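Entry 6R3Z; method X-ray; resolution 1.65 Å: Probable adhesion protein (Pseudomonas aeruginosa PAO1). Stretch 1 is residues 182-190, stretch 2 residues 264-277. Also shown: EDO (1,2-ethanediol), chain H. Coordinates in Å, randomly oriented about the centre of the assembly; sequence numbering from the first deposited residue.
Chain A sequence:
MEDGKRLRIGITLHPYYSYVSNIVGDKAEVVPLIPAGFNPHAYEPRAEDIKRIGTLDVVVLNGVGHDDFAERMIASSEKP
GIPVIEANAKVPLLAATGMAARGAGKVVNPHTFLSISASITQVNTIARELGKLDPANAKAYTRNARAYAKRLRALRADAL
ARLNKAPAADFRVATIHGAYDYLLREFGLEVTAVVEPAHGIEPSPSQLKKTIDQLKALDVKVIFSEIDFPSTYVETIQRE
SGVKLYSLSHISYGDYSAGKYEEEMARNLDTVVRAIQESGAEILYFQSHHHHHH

Stretch 1, residues 182-190: YLLREFGLE
Stretch 2 (264-277) EMARNLDTVVRAIQ

The contact centres on two side chains of the first stretch, Leu 183 and Phe 187, each losing about 80 Å² to the second. Leu 183, with CA-to-CB directed toward the opposing helix, is a knob in the hole formed by Met 265, Asn 268, Leu 269 and Val 272. Its chi1 is t (-167°) and its chi2, 144°, lies between wells. Leu 183 CD2 lies 3.5 Å from Val 272 CG2 and 4.3 Å from Leu 269 CD2, while Leu 183 CD1 lies 3.8 Å from Asn 268 CB and 3.9 Å from Met 265 CE. The CA-to-CB bond of Met 265 points sideways, but with chi angles m, m, m (-83°, -58°, -70°) the end of the side chain comes nearer.

Phe 187 (chi1 m, -68°; chi2 -89°) offers its ring to Val 272, whose chi1 is t (177°). Val 272 CG1 stands 3.8 Å from the ring centroid of Phe 187 and 20° off the normal, a CH-pi contact over one face; its nearest ring atom is Phe 187 CE2, at 3.5 Å. Near the ring plane, Val 273 CG2 (chi1 t, 166°) meets the edge at Phe 187 CE1, 3.7 Å away. Leu 269 CD2 approaches Phe 187 CE2 obliquely at 3.6 Å; its residue is m,t.

Farther along, Ile 276 (m,t) places CD1 4.0 Å from both Phe 187 CD1 and Leu 189 CD1. Leu 184, also m,t, adds a contact of 3.8 Å between its CD2 and Val 272 CG1.

The register is marked by Leu 183 CA, 8.0 Å from Leu 269 CA, and Leu 184 CA, 8.0 Å from Val 272 CA; contacts advance in the same sense along both stretches, from Leu 183 with Met 265 to Leu 189 with Ile 276. Residues 264-277 are helical throughout, with i+4 to i bonds such as Val 272 N to Asn 268 O, 3.1 Å. The first stretch enters as a helix that began earlier, then closes in a Schellman motif. Gly 188 leaves helical space at phi/psi 76/28, a positive phi that favours glycine, and a type I turn spans Arg 185 to Gly 188. Leu 189 N bonds to Leu 184 O at 3.0 Å, and Leu 189 continues extended at -113/158, its side chain m,t.

No hydrogen bond crosses the interface, which buries 413 Å² in total; the packing is apolar. Asn 268 (chi1 -85°, chi2 -8°) contributes CB to the Leu 183 hole, while its amide is hydrogen-bonded elsewhere in the structure. Asp 270 (chi1 -72°, chi2 -19°) points away and binds ethanediol, with EDO O2 donating to Asp 270 OD1 at 2.7 Å and EDO O1 to Asp 270 OD2 at 3.0 Å.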

# COMPACT_ATOMS: atom_id res chain seq x y z
N TYR A 182 -6.46 1.41 6.61
CA TYR A 182 -5.32 1.49 7.56
C TYR A 182 -4.80 2.93 7.66
O TYR A 182 -4.44 3.39 8.74
CB TYR A 182 -4.16 0.58 7.16
CG TYR A 182 -4.51 -0.88 7.13
CD1 TYR A 182 -4.50 -1.64 8.30
CD2 TYR A 182 -4.88 -1.51 5.94
CE1 TYR A 182 -4.85 -2.99 8.28
CE2 TYR A 182 -5.23 -2.86 5.91
CZ TYR A 182 -5.21 -3.60 7.09
OH TYR A 182 -5.55 -4.93 7.09
N LEU A 183 -4.74 3.63 6.52
CA LEU A 183 -4.27 5.02 6.47
C LEU A 183 -5.18 5.92 7.31
O LEU A 183 -4.68 6.70 8.14
CB LEU A 183 -4.22 5.52 5.02
CG LEU A 183 -3.46 6.85 4.82
CD1 LEU A 183 -2.71 6.85 3.52
CD2 LEU A 183 -4.41 8.01 4.88
N LEU A 184 -6.51 5.82 7.12
CA LEU A 184 -7.45 6.66 7.84
C LEU A 184 -7.53 6.29 9.33
O LEU A 184 -7.76 7.18 10.15
CB LEU A 184 -8.82 6.66 7.15
CG LEU A 184 -8.77 7.46 5.82
CD1 LEU A 184 -9.82 7.01 4.85
CD2 LEU A 184 -8.87 8.96 6.07
N ARG A 185 -7.23 5.01 9.66
CA ARG A 185 -7.18 4.53 11.05
C ARG A 185 -6.12 5.32 11.85
O ARG A 185 -6.25 5.48 13.06
CB ARG A 185 -6.82 3.02 11.09
CG ARG A 185 -7.12 2.36 12.44
CD ARG A 185 -7.00 0.85 12.35
NE ARG A 185 -7.71 0.19 13.45
CZ ARG A 185 -7.13 -0.29 14.54
NH1 ARG A 185 -5.81 -0.20 14.69
NH2 ARG A 185 -7.85 -0.86 15.49
N GLU A 186 -5.09 5.85 11.16
CA GLU A 186 -4.04 6.61 11.86
C GLU A 186 -4.47 8.03 12.24
O GLU A 186 -3.75 8.72 12.97
CB GLU A 186 -2.77 6.60 11.07
CG GLU A 186 -2.35 5.15 10.87
CD GLU A 186 -0.92 4.97 10.44
OE1 GLU A 186 -0.55 5.55 9.40
OE2 GLU A 186 -0.18 4.26 11.15
N PHE A 187 -5.68 8.42 11.81
CA PHE A 187 -6.31 9.67 12.19
C PHE A 187 -7.48 9.36 13.14
O PHE A 187 -8.13 10.28 13.63
CB PHE A 187 -6.83 10.42 10.95
CG PHE A 187 -5.73 10.94 10.05
CD1 PHE A 187 -5.19 12.20 10.25
CD2 PHE A 187 -5.26 10.18 8.99
CE1 PHE A 187 -4.19 12.69 9.41
CE2 PHE A 187 -4.25 10.66 8.16
CZ PHE A 187 -3.72 11.92 8.37
N GLY A 188 -7.71 8.07 13.41
CA GLY A 188 -8.83 7.61 14.23
C GLY A 188 -10.13 7.69 13.44
O GLY A 188 -11.22 7.86 14.01
N LEU A 189 -10.01 7.57 12.10
CA LEU A 189 -11.14 7.68 11.19
C LEU A 189 -11.44 6.36 10.50
O LEU A 189 -10.58 5.49 10.41
CB LEU A 189 -10.90 8.78 10.16
CG LEU A 189 -10.87 10.22 10.69
CD1 LEU A 189 -10.36 11.16 9.62
CD2 LEU A 189 -12.28 10.66 11.13
N GLU A 190 -12.67 6.23 10.03
CA GLU A 190 -13.19 5.05 9.36
C GLU A 190 -13.72 5.44 7.97
O GLU A 190 -14.11 6.59 7.75
CB GLU A 190 -14.38 4.51 10.17
CG GLU A 190 -14.18 3.14 10.78
CD GLU A 190 -15.42 2.59 11.48
OE1 GLU A 190 -16.31 3.40 11.85
OE2 GLU A 190 -15.50 1.36 11.65
N GLU A 264 5.40 9.49 -1.46
CA GLU A 264 3.96 9.35 -1.72
C GLU A 264 3.13 9.24 -0.45
O GLU A 264 2.01 9.75 -0.43
CB GLU A 264 3.70 8.22 -2.70
CG GLU A 264 4.48 8.50 -3.98
CD GLU A 264 4.13 7.71 -5.22
OE1 GLU A 264 3.20 6.87 -5.16
OE2 GLU A 264 4.80 7.93 -6.26
N MET A 265 3.68 8.62 0.63
CA MET A 265 2.93 8.59 1.89
C MET A 265 2.83 10.00 2.49
O MET A 265 1.79 10.33 3.03
CB MET A 265 3.54 7.64 2.92
CG MET A 265 3.12 6.23 2.74
SD MET A 265 1.31 5.87 2.80
CE MET A 265 0.95 6.13 4.51
N ALA A 266 3.91 10.82 2.37
CA ALA A 266 3.87 12.20 2.88
C ALA A 266 2.73 12.96 2.14
O ALA A 266 1.90 13.58 2.79
CB ALA A 266 5.22 12.88 2.65
N ARG A 267 2.64 12.79 0.80
CA ARG A 267 1.58 13.42 0.01
C ARG A 267 0.19 12.89 0.38
O ARG A 267 -0.76 13.69 0.47
CB ARG A 267 1.88 13.33 -1.49
CG ARG A 267 3.07 14.24 -1.85
CD ARG A 267 3.01 14.72 -3.29
NE ARG A 267 3.33 13.66 -4.24
CZ ARG A 267 4.55 13.41 -4.69
NH1 ARG A 267 5.59 14.13 -4.26
NH2 ARG A 267 4.75 12.43 -5.56
N ASN A 268 0.08 11.57 0.67
CA ASN A 268 -1.18 10.94 1.09
C ASN A 268 -1.66 11.56 2.41
O ASN A 268 -2.79 12.04 2.50
CB ASN A 268 -1.00 9.44 1.26
CG ASN A 268 -1.15 8.70 -0.06
OD1 ASN A 268 -1.56 9.28 -1.07
ND2 ASN A 268 -0.85 7.41 -0.05
N LEU A 269 -0.79 11.59 3.41
CA LEU A 269 -1.12 12.19 4.71
C LEU A 269 -1.47 13.68 4.60
O LEU A 269 -2.40 14.13 5.28
CB LEU A 269 0.01 11.93 5.72
CG LEU A 269 0.21 10.45 6.16
CD1 LEU A 269 1.38 10.32 7.12
CD2 LEU A 269 -1.03 9.88 6.83
N ASP A 270 -0.76 14.43 3.74
CA ASP A 270 -1.03 15.87 3.55
C ASP A 270 -2.42 16.08 2.95
O ASP A 270 -3.12 17.01 3.34
CB ASP A 270 0.02 16.52 2.65
CG ASP A 270 1.38 16.70 3.30
OD1 ASP A 270 1.45 16.66 4.55
OD2 ASP A 270 2.37 16.86 2.55
N THR A 271 -2.83 15.20 1.99
CA THR A 271 -4.14 15.30 1.34
C THR A 271 -5.25 15.00 2.36
O THR A 271 -6.24 15.73 2.40
CB THR A 271 -4.17 14.41 0.08
OG1 THR A 271 -3.22 14.93 -0.87
CG2 THR A 271 -5.57 14.34 -0.55
N VAL A 272 -5.07 13.96 3.21
CA VAL A 272 -6.05 13.65 4.25
C VAL A 272 -6.17 14.85 5.21
O VAL A 272 -7.29 15.25 5.53
CB VAL A 272 -5.74 12.32 4.99
CG1 VAL A 272 -6.76 12.07 6.12
CG2 VAL A 272 -5.75 11.14 4.01
N VAL A 273 -5.02 15.41 5.64
CA VAL A 273 -5.02 16.58 6.52
C VAL A 273 -5.75 17.75 5.85
O VAL A 273 -6.59 18.38 6.48
CB VAL A 273 -3.59 16.96 6.99
CG1 VAL A 273 -3.55 18.36 7.61
CG2 VAL A 273 -3.06 15.92 7.98
N ARG A 274 -5.45 18.02 4.57
CA ARG A 274 -6.12 19.11 3.82
C ARG A 274 -7.65 18.92 3.79
O ARG A 274 -8.39 19.88 4.05
CB ARG A 274 -5.58 19.23 2.40
CG ARG A 274 -6.10 20.49 1.70
CD ARG A 274 -5.34 20.83 0.43
NE ARG A 274 -5.46 19.78 -0.58
CZ ARG A 274 -6.41 19.74 -1.52
NH1 ARG A 274 -6.43 18.76 -2.41
NH2 ARG A 274 -7.34 20.69 -1.57
N ALA A 275 -8.12 17.68 3.52
CA ALA A 275 -9.56 17.34 3.49
C ALA A 275 -10.20 17.68 4.85
O ALA A 275 -11.27 18.31 4.91
CB ALA A 275 -9.74 15.87 3.17
N ILE A 276 -9.52 17.33 5.96
CA ILE A 276 -10.06 17.62 7.29
C ILE A 276 -10.07 19.16 7.53
O ILE A 276 -11.08 19.71 7.98
CB ILE A 276 -9.27 16.87 8.41
CG1 ILE A 276 -9.37 15.33 8.24
CG2 ILE A 276 -9.75 17.33 9.81
CD1 ILE A 276 -8.26 14.51 9.02
N GLN A 277 -8.96 19.83 7.23
CA GLN A 277 -8.82 21.29 7.39
C GLN A 277 -9.93 22.03 6.62
O GLN A 277 -10.52 22.97 7.15
CB GLN A 277 -7.43 21.76 6.96
CG GLN A 277 -6.26 21.24 7.82
CD GLN A 277 -6.15 21.88 9.19
OE1 GLN A 277 -6.39 21.23 10.22
NE2 GLN A 277 -5.76 23.15 9.24
C1 EDO H . 4.95 18.71 4.68
O1 EDO H . 3.69 19.07 4.13
C2 EDO H . 4.70 17.98 6.01
O2 EDO H . 3.83 16.88 5.78